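PDB 3TC9: IPT/TIG domain-containing protein from Bacteroides thetaiotaomicron, which is of unknown function but is probably a nutrient-binding accessory protein, built from an immunoglobulin-like IPT/TIG domain and a six-bladed beta-propeller. Local coordinates for residues A139-F144 with R182-T187; H149-L154 with T161-F166; S192-N197 with P205-L210. All blocks are in the same frame, centred on the assembly; numbering follows the deposited sequence.

Contact 1 of 3, residues A139-F144 with R182-T187. With EDO (1,2-ethanediol), chain U.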
loop_
_atom_site.group_PDB
_atom_site.type_symbol
_atom_site.label_atom_id
_atom_site.label_comp_id
_atom_site.label_asym_id
_atom_site.label_seq_id
_atom_site.Cartn_x
_atom_site.Cartn_y
_atom_site.Cartn_z
ATOM N N ALA B 139 19.566 22.399 3.071
ATOM C CA ALA B 139 19.232 20.971 3.016
ATOM C C ALA B 139 18.867 20.678 1.574
ATOM O O ALA B 139 17.685 20.580 1.224
ATOM C CB ALA B 139 18.106 20.631 3.986
ATOM N N VAL B 140 19.910 20.643 0.713
ATOM C CA VAL B 140 19.779 20.507 -0.751
ATOM C C VAL B 140 19.608 19.046 -1.180
ATOM O O VAL B 140 19.133 18.783 -2.285
ATOM C CB VAL B 140 20.941 21.189 -1.518
ATOM C CG1 VAL B 140 21.088 22.650 -1.103
ATOM C CG2 VAL B 140 22.277 20.435 -1.375
ATOM N N TRP B 141 19.991 18.105 -0.309
ATOM C CA TRP B 141 19.900 16.687 -0.623
ATOM C C TRP B 141 19.656 15.951 0.656
ATOM O O TRP B 141 20.362 16.188 1.633
ATOM C CB TRP B 141 21.179 16.195 -1.335
ATOM C CG TRP B 141 20.967 14.982 -2.173
ATOM C CD1 TRP B 141 21.117 13.680 -1.792
ATOM C CD2 TRP B 141 20.540 14.955 -3.549
ATOM N NE1 TRP B 141 20.836 12.842 -2.854
ATOM C CE2 TRP B 141 20.505 13.601 -3.948
ATOM C CE3 TRP B 141 20.267 15.955 -4.509
ATOM C CZ2 TRP B 141 20.147 13.216 -5.241
ATOM C CZ3 TRP B 141 19.925 15.572 -5.795
ATOM C CH2 TRP B 141 19.868 14.216 -6.152
ATOM N N LEU B 142 18.586 15.145 0.685
ATOM C CA LEU B 142 18.193 14.386 1.871
ATOM C C LEU B 142 18.347 12.897 1.572
ATOM O O LEU B 142 17.947 12.457 0.489
ATOM C CB LEU B 142 16.747 14.736 2.280
ATOM C CG LEU B 142 16.542 16.119 2.899
ATOM C CD1 LEU B 142 15.087 16.556 2.829
ATOM C CD2 LEU B 142 16.942 16.121 4.345
ATOM N N SER B 143 18.971 12.131 2.504
ATOM C CA SER B 143 19.228 10.700 2.308
ATOM C C SER B 143 19.264 9.946 3.628
ATOM O O SER B 143 20.048 10.284 4.529
ATOM C CB SER B 143 20.545 10.498 1.565
ATOM O OG SER B 143 20.876 9.128 1.443
ATOM N N PHE B 144 18.415 8.916 3.731
ATOM C CA PHE B 144 18.389 8.038 4.893
ATOM C C PHE B 144 19.593 7.115 4.869
ATOM O O PHE B 144 20.077 6.750 3.801
ATOM C CB PHE B 144 17.093 7.194 4.909
ATOM C CG PHE B 144 15.929 7.890 5.551
ATOM C CD1 PHE B 144 15.892 8.091 6.932
ATOM C CD2 PHE B 144 14.877 8.383 4.777
ATOM C CE1 PHE B 144 14.833 8.777 7.525
ATOM C CE2 PHE B 144 13.808 9.064 5.372
ATOM C CZ PHE B 144 13.798 9.257 6.740
ATOM N N ARG B 182 26.770 18.841 -3.092
ATOM C CA ARG B 182 25.578 18.695 -3.912
ATOM C C ARG B 182 24.724 17.479 -3.607
ATOM O O ARG B 182 23.501 17.588 -3.599
ATOM C CB ARG B 182 25.985 18.650 -5.403
ATOM C CG ARG B 182 26.698 19.906 -5.915
ATOM C CD ARG B 182 25.859 21.172 -5.760
ATOM N NE ARG B 182 24.574 21.061 -6.448
ATOM C CZ ARG B 182 24.342 21.504 -7.683
ATOM N NH1 ARG B 182 25.296 22.129 -8.364
ATOM N NH2 ARG B 182 23.146 21.358 -8.230
ATOM N N THR B 183 25.343 16.310 -3.441
ATOM C CA THR B 183 24.609 15.070 -3.238
ATOM C C THR B 183 25.251 14.183 -2.199
ATOM O O THR B 183 26.385 14.412 -1.778
ATOM C CB THR B 183 24.470 14.252 -4.587
ATOM O OG1 THR B 183 25.749 13.872 -5.107
ATOM C CG2 THR B 183 23.630 14.952 -5.658
ATOM N N ILE B 184 24.470 13.145 -1.819
ATOM C CA ILE B 184 24.768 12.025 -0.935
ATOM C C ILE B 184 24.316 10.767 -1.608
ATOM O O ILE B 184 23.154 10.672 -2.039
ATOM C CB ILE B 184 24.087 12.089 0.474
ATOM C CG1 ILE B 184 24.095 13.455 1.114
ATOM C CG2 ILE B 184 24.572 10.963 1.431
ATOM C CD1 ILE B 184 22.790 13.764 1.800
ATOM N N CYS B 185 25.193 9.775 -1.636
ATOM C CA CYS B 185 24.823 8.434 -2.045
ATOM C C CYS B 185 25.662 7.433 -1.236
ATOM O O CYS B 185 26.490 7.837 -0.409
ATOM C CB CYS B 185 24.888 8.201 -3.554
ATOM S SG CYS B 185 26.523 8.426 -4.297
ATOM N N TRP B 186 25.326 6.156 -1.349
ATOM C CA TRP B 186 25.912 5.121 -0.516
ATOM C C TRP B 186 26.474 4.005 -1.343
ATOM O O TRP B 186 25.948 3.701 -2.418
ATOM C CB TRP B 186 24.831 4.559 0.425
ATOM C CG TRP B 186 24.176 5.605 1.286
ATOM C CD1 TRP B 186 23.129 6.420 0.951
ATOM C CD2 TRP B 186 24.545 5.958 2.624
ATOM N NE1 TRP B 186 22.823 7.257 1.999
ATOM C CE2 TRP B 186 23.680 6.999 3.039
ATOM C CE3 TRP B 186 25.529 5.499 3.512
ATOM C CZ2 TRP B 186 23.771 7.584 4.305
ATOM C CZ3 TRP B 186 25.608 6.077 4.766
ATOM C CH2 TRP B 186 24.727 7.095 5.156
ATOM N N THR B 187 27.520 3.352 -0.813
ATOM C CA THR B 187 28.105 2.161 -1.420
ATOM C C THR B 187 27.084 1.050 -1.205
ATOM O O THR B 187 26.259 1.143 -0.279
ATOM C CB THR B 187 29.473 1.858 -0.815
ATOM O OG1 THR B 187 29.320 1.745 0.599
ATOM C CG2 THR B 187 30.512 2.913 -1.147
HETATM C C1 EDO U . 21.464 20.092 -5.435
HETATM O O1 EDO U . 22.294 18.948 -5.283
HETATM C C2 EDO U . 20.053 19.572 -5.659
HETATM O O2 EDO U . 19.189 20.025 -4.613
#
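Trp141 and Thr183 are brought together by their first torsions: CG of Trp141 stands anti to its backbone N (chi1 -156°), and CG2 of Thr183 stands anti to its carbonyl carbon. The two side chains run alongside each other in the same sense. Thr183 CG2 sits over the six-membered ring of Trp141, 3.5 Å from its centroid. This is a CH-pi contact, almost centred on the face. Ile184 CD1 meets the same indole at its edge, 4.0 Å from Trp141 CD1. An alanine in place of Trp141 would probably open a gap beside Ile184 and leave the Thr183 methyl without its aromatic partner. Further along, Trp186 NE1 donates a hydrogen bond to Ser143 OG (2.8 Å, 161°). The serine oxygen lies in the indole plane. At the other end a 1,2-ethanediol, probably from the crystallisation liquor, bridges the segments. Its O2 donates to Val140 O at 2.6 Å. Its O1 lies so close to Arg182 O that its placement is doubtful. Arg182 NE adds a weak bond to O1, while its NH1 forms salt bridges with Asp198 and Glu272. The strands run nearly parallel, but their axes stay 6.6 Å apart. Strand 141-145 pairs instead with 151-156, and 181-186 with 192-197. Side-chain contacts, and not backbone pairing, thus join the edge strands of two consecutive propeller blades.

Contact 2 of 3, residues H149-L154 with T161-F166; sequences HNHLYL and TRLIDF
Leu154 and Leu152 pack against Arg162, Ile164 and Phe166 on one side of the sheet, and Leu163 packs on the other, against Tyr153 and His151. CG of Leu154 lies between its backbone N and carbonyl carbon (chi1 67°). From there its two methyls part company. Leu154 CD1 lies alongside the aliphatic start of Arg162, 4.0 Å from Arg162 CB. Leu154 CD2 meets Ile164 CD1 at 3.8 Å, and these two side chains cross at about a right angle. The polar end of Arg162 leads away, to the Lys126 carbonyl and the Asp127 carboxylate. Leu152 runs alongside Ile164. Leu152 CB also meets the edge of the Phe166 ring, 3.9 Å from Phe166 CE1. The backbones form a beta hairpin, the two middle strands of a four-stranded propeller blade. Leu152 with Ile164 and Leu154 with Arg162 are antiparallel hydrogen-bonded pairs. Ile164 N to Leu152 O is 2.8 Å. One more bond, from Phe166 N to Asn150 O, continues the pairing where the chain turns a corner. Non-hydrogen-bonded pairs alternate with these and put His151, Tyr153, Leu163 and Asp165 on the opposite side. Leu163 carries the packing there. Leu163 CD1 sits over one face of the Tyr153 ring, 3.7 Å from the centroid and shifted toward the rim, as a CH-pi contact. Leu163 CD1 also touches His151 CB at 3.6 Å, so it fills the hollow between the two aromatic residues. Beyond it His151 and Asp165 are neighbours, with NE2 of His151 3.4 Å from OD2 of Asp165. The imidazole and carboxylate planes are turned 72° apart. Asp165 OD1 also accepts a hydrogen bond from Lys168 N, which ties the carboxylate to the turn after the strand.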
loop_
_atom_site.group_PDB
_atom_site.type_symbol
_atom_site.label_atom_id
_atom_site.label_comp_id
_atom_site.label_asym_id
_atom_site.label_seq_id
_atom_site.Cartn_x
_atom_site.Cartn_y
_atom_site.Cartn_z
ATOM N N HIS B 149 17.205 3.489 9.530
ATOM C CA HIS B 149 16.106 4.339 9.124
ATOM C C HIS B 149 15.795 5.441 10.169
ATOM O O HIS B 149 14.927 6.301 9.927
ATOM C CB HIS B 149 14.855 3.502 8.801
ATOM C CG HIS B 149 13.925 4.215 7.871
ATOM N ND1 HIS B 149 14.325 4.597 6.595
ATOM C CD2 HIS B 149 12.673 4.664 8.087
ATOM C CE1 HIS B 149 13.294 5.246 6.082
ATOM N NE2 HIS B 149 12.279 5.313 6.944
ATOM N N ASN B 150 16.529 5.466 11.296
ATOM C CA ASN B 150 16.352 6.549 12.263
ATOM C C ASN B 150 17.310 7.678 11.974
ATOM O O ASN B 150 17.205 8.731 12.604
ATOM C CB ASN B 150 16.523 6.074 13.714
ATOM C CG ASN B 150 15.395 5.192 14.185
ATOM O OD1 ASN B 150 14.225 5.363 13.804
ATOM N ND2 ASN B 150 15.736 4.208 14.994
ATOM N N HIS B 151 18.250 7.462 11.041
ATOM C CA HIS B 151 19.273 8.441 10.697
ATOM C C HIS B 151 19.030 9.012 9.306
ATOM O O HIS B 151 19.138 8.312 8.300
ATOM C CB HIS B 151 20.677 7.813 10.815
ATOM C CG HIS B 151 21.072 7.517 12.232
ATOM N ND1 HIS B 151 22.276 6.898 12.537
ATOM C CD2 HIS B 151 20.413 7.771 13.388
ATOM C CE1 HIS B 151 22.316 6.826 13.853
ATOM N NE2 HIS B 151 21.205 7.313 14.405
ATOM N N LEU B 152 18.666 10.293 9.267
ATOM C CA LEU B 152 18.416 11.027 8.033
ATOM C C LEU B 152 19.544 12.047 7.841
ATOM O O LEU B 152 19.688 12.973 8.640
ATOM C CB LEU B 152 17.024 11.701 8.073
ATOM C CG LEU B 152 16.653 12.630 6.882
ATOM C CD1 LEU B 152 16.687 11.871 5.548
ATOM C CD2 LEU B 152 15.314 13.271 7.121
ATOM N N TYR B 153 20.345 11.868 6.790
ATOM C CA TYR B 153 21.448 12.780 6.494
ATOM C C TYR B 153 21.022 13.826 5.481
ATOM O O TYR B 153 20.138 13.577 4.641
ATOM C CB TYR B 153 22.682 12.008 5.986
ATOM C CG TYR B 153 23.341 11.184 7.068
ATOM C CD1 TYR B 153 24.299 11.742 7.908
ATOM C CD2 TYR B 153 22.970 9.860 7.286
ATOM C CE1 TYR B 153 24.882 11.001 8.934
ATOM C CE2 TYR B 153 23.565 9.101 8.291
ATOM C CZ TYR B 153 24.531 9.674 9.107
ATOM O OH TYR B 153 25.120 8.938 10.103
ATOM N N LEU B 154 21.667 14.994 5.553
ATOM C CA LEU B 154 21.429 16.113 4.643
ATOM C C LEU B 154 22.753 16.809 4.328
ATOM O O LEU B 154 23.643 16.838 5.177
ATOM C CB LEU B 154 20.381 17.115 5.206
ATOM C CG LEU B 154 20.731 17.954 6.476
ATOM C CD1 LEU B 154 21.461 19.275 6.121
ATOM C CD2 LEU B 154 19.478 18.344 7.222
ATOM N N THR B 161 27.200 19.293 6.497
ATOM C CA THR B 161 26.549 18.004 6.359
ATOM C C THR B 161 26.033 17.701 7.745
ATOM O O THR B 161 26.786 17.795 8.719
ATOM C CB THR B 161 27.512 16.973 5.788
ATOM O OG1 THR B 161 27.933 17.451 4.505
ATOM C CG2 THR B 161 26.870 15.588 5.650
ATOM N N ARG B 162 24.733 17.443 7.860
ATOM C CA ARG B 162 24.159 17.265 9.175
ATOM C C ARG B 162 23.361 15.968 9.272
ATOM O O ARG B 162 23.115 15.305 8.261
ATOM C CB ARG B 162 23.307 18.495 9.526
ATOM C CG ARG B 162 24.164 19.772 9.562
ATOM C CD ARG B 162 23.443 20.957 10.129
ATOM N NE ARG B 162 23.188 20.789 11.552
ATOM C CZ ARG B 162 22.633 21.715 12.325
ATOM N NH1 ARG B 162 22.262 22.883 11.814
ATOM N NH2 ARG B 162 22.449 21.484 13.615
ATOM N N LEU B 163 23.009 15.582 10.522
ATOM C CA LEU B 163 22.255 14.370 10.802
ATOM C C LEU B 163 21.009 14.684 11.627
ATOM O O LEU B 163 21.095 15.361 12.649
ATOM C CB LEU B 163 23.159 13.349 11.538
ATOM C CG LEU B 163 22.484 12.141 12.172
ATOM C CD1 LEU B 163 21.885 11.216 11.110
ATOM C CD2 LEU B 163 23.423 11.411 13.114
ATOM N N ILE B 164 19.856 14.178 11.166
ATOM C CA ILE B 164 18.561 14.219 11.849
ATOM C C ILE B 164 18.361 12.816 12.394
ATOM O O ILE B 164 18.138 11.876 11.615
ATOM C CB ILE B 164 17.390 14.694 10.934
ATOM C CG1 ILE B 164 17.558 16.183 10.498
ATOM C CG2 ILE B 164 16.026 14.448 11.595
ATOM C CD1 ILE B 164 16.824 16.522 9.195
ATOM N N ASP B 165 18.534 12.659 13.711
ATOM C CA ASP B 165 18.421 11.372 14.404
ATOM C C ASP B 165 17.044 11.296 15.043
ATOM O O ASP B 165 16.776 12.024 16.001
ATOM C CB ASP B 165 19.553 11.241 15.442
ATOM C CG ASP B 165 19.632 9.918 16.195
ATOM O OD1 ASP B 165 18.621 9.165 16.203
ATOM O OD2 ASP B 165 20.698 9.637 16.787
ATOM N N PHE B 166 16.157 10.447 14.492
ATOM C CA PHE B 166 14.773 10.320 14.972
ATOM C C PHE B 166 14.667 9.605 16.307
ATOM O O PHE B 166 13.701 9.836 17.028
ATOM C CB PHE B 166 13.915 9.586 13.952
ATOM C CG PHE B 166 13.543 10.417 12.753
ATOM C CD1 PHE B 166 14.360 10.445 11.622
ATOM C CD2 PHE B 166 12.350 11.129 12.724
ATOM C CE1 PHE B 166 14.010 11.205 10.500
ATOM C CE2 PHE B 166 11.984 11.863 11.588
ATOM C CZ PHE B 166 12.825 11.905 10.490
#

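Contact 3 of 3, residues S192-N197 with P205-L210; sequences SMIITN and PNNYIL
Leu210 presses its CD1 methyl against two side chains of the facing strand. Selenomethionine Met193 extends beside it, with its chain bent at chi3 (72°) and Met193 CE 3.4 Å from Leu210 CD1. That pair is tighter than usual. Ile195 CG1 meets Leu210 CD1 at 3.8 Å, from a direction roughly perpendicular to that of Met193 CE. On the reverse side of the sheet Ile209 is the bump. Its CD1 packs on Ser192 CB and Ile194 CD1, and Ile209 CG1 lies 3.4 Å from Ser192 CB. Asn197 CB touches Tyr208 CE1 at the edge of the ring, at 3.7 Å. A water joins the Tyr208 hydroxyl, Asn197 ND2 and Pro205 O, and Asn197 OD1 accepts a hydrogen bond from Lys180 N. Antiparallel backbone bonds hold the hairpin throughout, for example Tyr208 N to Ile195 O. Thr196 OG1 donates to Asn207 OD1 at 2.7 Å, nearly in line with the C=O. Asn207 ND2 in turn bonds Thr223 OG1 on the next strand. The chemistry is thus divided: apolar packing toward Ser192 and Leu210, and at the other end the Asn197 and Asn207 amides, satisfied by the Thr196 hydroxyl, Thr223, Lys180 N and water.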
loop_
_atom_site.group_PDB
_atom_site.type_symbol
_atom_site.label_atom_id
_atom_site.label_comp_id
_atom_site.label_asym_id
_atom_site.label_seq_id
_atom_site.Cartn_x
_atom_site.Cartn_y
_atom_site.Cartn_z
ATOM N N SER B 192 30.150 3.019 3.513
ATOM C CA SER B 192 30.615 4.361 3.191
ATOM C C SER B 192 29.536 5.256 2.592
ATOM O O SER B 192 28.645 4.815 1.863
ATOM C CB SER B 192 31.785 4.285 2.224
ATOM O OG SER B 192 32.862 3.536 2.767
HETATM N N MSE B 193 29.667 6.542 2.876
HETATM C CA MSE B 193 28.800 7.582 2.359
HETATM C C MSE B 193 29.614 8.420 1.357
HETATM O O MSE B 193 30.693 8.917 1.690
HETATM C CB MSE B 193 28.249 8.414 3.529
HETATM C CG MSE B 193 27.701 9.762 3.131
HETATM SE SE MSE B 193 26.620 10.529 4.517
HETATM C CE MSE B 193 27.927 10.963 5.733
ATOM N N ILE B 194 29.103 8.562 0.140
ATOM C CA ILE B 194 29.762 9.348 -0.898
ATOM C C ILE B 194 29.196 10.765 -0.887
ATOM O O ILE B 194 27.994 10.943 -1.092
ATOM C CB ILE B 194 29.651 8.725 -2.314
ATOM C CG1 ILE B 194 29.687 7.155 -2.359
ATOM C CG2 ILE B 194 30.553 9.449 -3.330
ATOM C CD1 ILE B 194 30.955 6.497 -2.184
ATOM N N ILE B 195 30.070 11.758 -0.679
ATOM C CA ILE B 195 29.736 13.184 -0.635
ATOM C C ILE B 195 30.371 13.838 -1.868
ATOM O O ILE B 195 31.574 13.699 -2.089
ATOM C CB ILE B 195 30.238 13.769 0.727
ATOM C CG1 ILE B 195 29.434 13.215 1.929
ATOM C CG2 ILE B 195 30.321 15.286 0.759
ATOM C CD1 ILE B 195 27.910 13.344 1.874
ATOM N N THR B 196 29.551 14.513 -2.681
ATOM C CA THR B 196 29.974 15.151 -3.930
ATOM C C THR B 196 30.105 16.675 -3.773
ATOM O O THR B 196 29.148 17.334 -3.342
ATOM C CB THR B 196 29.000 14.787 -5.045
ATOM O OG1 THR B 196 28.988 13.366 -5.166
ATOM C CG2 THR B 196 29.383 15.393 -6.368
ATOM N N ASN B 197 31.285 17.221 -4.153
ATOM C CA ASN B 197 31.613 18.642 -4.065
ATOM C C ASN B 197 31.702 19.294 -5.456
ATOM O O ASN B 197 32.393 18.797 -6.349
ATOM C CB ASN B 197 32.925 18.850 -3.291
ATOM C CG ASN B 197 33.055 20.212 -2.672
ATOM O OD1 ASN B 197 32.131 20.742 -2.033
ATOM N ND2 ASN B 197 34.213 20.804 -2.827
ATOM N N PRO B 205 39.348 17.288 -5.402
ATOM C CA PRO B 205 38.312 16.234 -5.462
ATOM C C PRO B 205 36.868 16.693 -5.740
ATOM O O PRO B 205 36.433 17.792 -5.349
ATOM C CB PRO B 205 38.377 15.566 -4.079
ATOM C CG PRO B 205 39.604 16.106 -3.409
ATOM C CD PRO B 205 39.865 17.440 -4.021
ATOM N N ASN B 206 36.113 15.802 -6.425
ATOM C CA ASN B 206 34.683 15.992 -6.687
ATOM C C ASN B 206 33.914 15.047 -5.790
ATOM O O ASN B 206 32.872 15.431 -5.297
ATOM C CB ASN B 206 34.292 15.815 -8.173
ATOM C CG ASN B 206 34.779 14.562 -8.899
ATOM O OD1 ASN B 206 35.331 13.623 -8.311
ATOM N ND2 ASN B 206 34.576 14.520 -10.222
ATOM N N ASN B 207 34.455 13.844 -5.524
ATOM C CA ASN B 207 33.803 12.832 -4.696
ATOM C C ASN B 207 34.659 12.437 -3.507
ATOM O O ASN B 207 35.836 12.125 -3.640
ATOM C CB ASN B 207 33.441 11.595 -5.535
ATOM C CG ASN B 207 32.402 11.911 -6.582
ATOM O OD1 ASN B 207 31.312 12.401 -6.271
ATOM N ND2 ASN B 207 32.727 11.694 -7.846
ATOM N N TYR B 208 34.049 12.505 -2.335
ATOM C CA TYR B 208 34.626 12.175 -1.041
ATOM C C TYR B 208 33.891 10.990 -0.469
ATOM O O TYR B 208 32.696 10.841 -0.713
ATOM C CB TYR B 208 34.529 13.371 -0.065
ATOM C CG TYR B 208 35.327 14.589 -0.472
ATOM C CD1 TYR B 208 34.765 15.579 -1.277
ATOM C CD2 TYR B 208 36.632 14.772 -0.026
ATOM C CE1 TYR B 208 35.489 16.713 -1.640
ATOM C CE2 TYR B 208 37.365 15.905 -0.380
ATOM C CZ TYR B 208 36.790 16.871 -1.190
ATOM O OH TYR B 208 37.510 17.976 -1.570
ATOM N N ILE B 209 34.591 10.169 0.317
ATOM C CA ILE B 209 34.017 8.999 0.970
ATOM C C ILE B 209 34.109 9.182 2.508
ATOM O O ILE B 209 35.142 9.610 3.027
ATOM C CB ILE B 209 34.680 7.698 0.429
ATOM C CG1 ILE B 209 33.849 6.458 0.722
ATOM C CG2 ILE B 209 36.172 7.530 0.782
ATOM C CD1 ILE B 209 33.998 5.350 -0.347
ATOM N N LEU B 210 32.985 8.975 3.203
ATOM C CA LEU B 210 32.901 9.077 4.661
ATOM C C LEU B 210 32.588 7.701 5.204
ATOM O O LEU B 210 31.507 7.163 4.966
ATOM C CB LEU B 210 31.859 10.117 5.135
ATOM C CG LEU B 210 32.169 11.604 4.936
ATOM C CD1 LEU B 210 30.993 12.433 5.289
ATOM C CD2 LEU B 210 33.289 12.070 5.825
HETATM O O HOH W 1 36.735 19.555 -3.563
#

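In the fold
After the IPT/TIG domain, strand 107-113 joins the sheet of the chain's last strands. The chain then reaches 141-145, the first half of contact 1. It turns back and forth through 151-156 and 159-165, where contact 2 closes a short hairpin loop within one blade. Strand 170-175 follows before the chain reaches 181-186 and closes contact 1. Contact 2 is therefore nested inside the loop of contact 1, which bridges two blades. Contact 3 opens afterwards and closes the hairpin of the second blade, in series with the others. Strand 151-156 extends the sheet from 141-145, and 192-197 from 181-186. Contacts 2 and 3 lie about 17 Å apart, centre to centre.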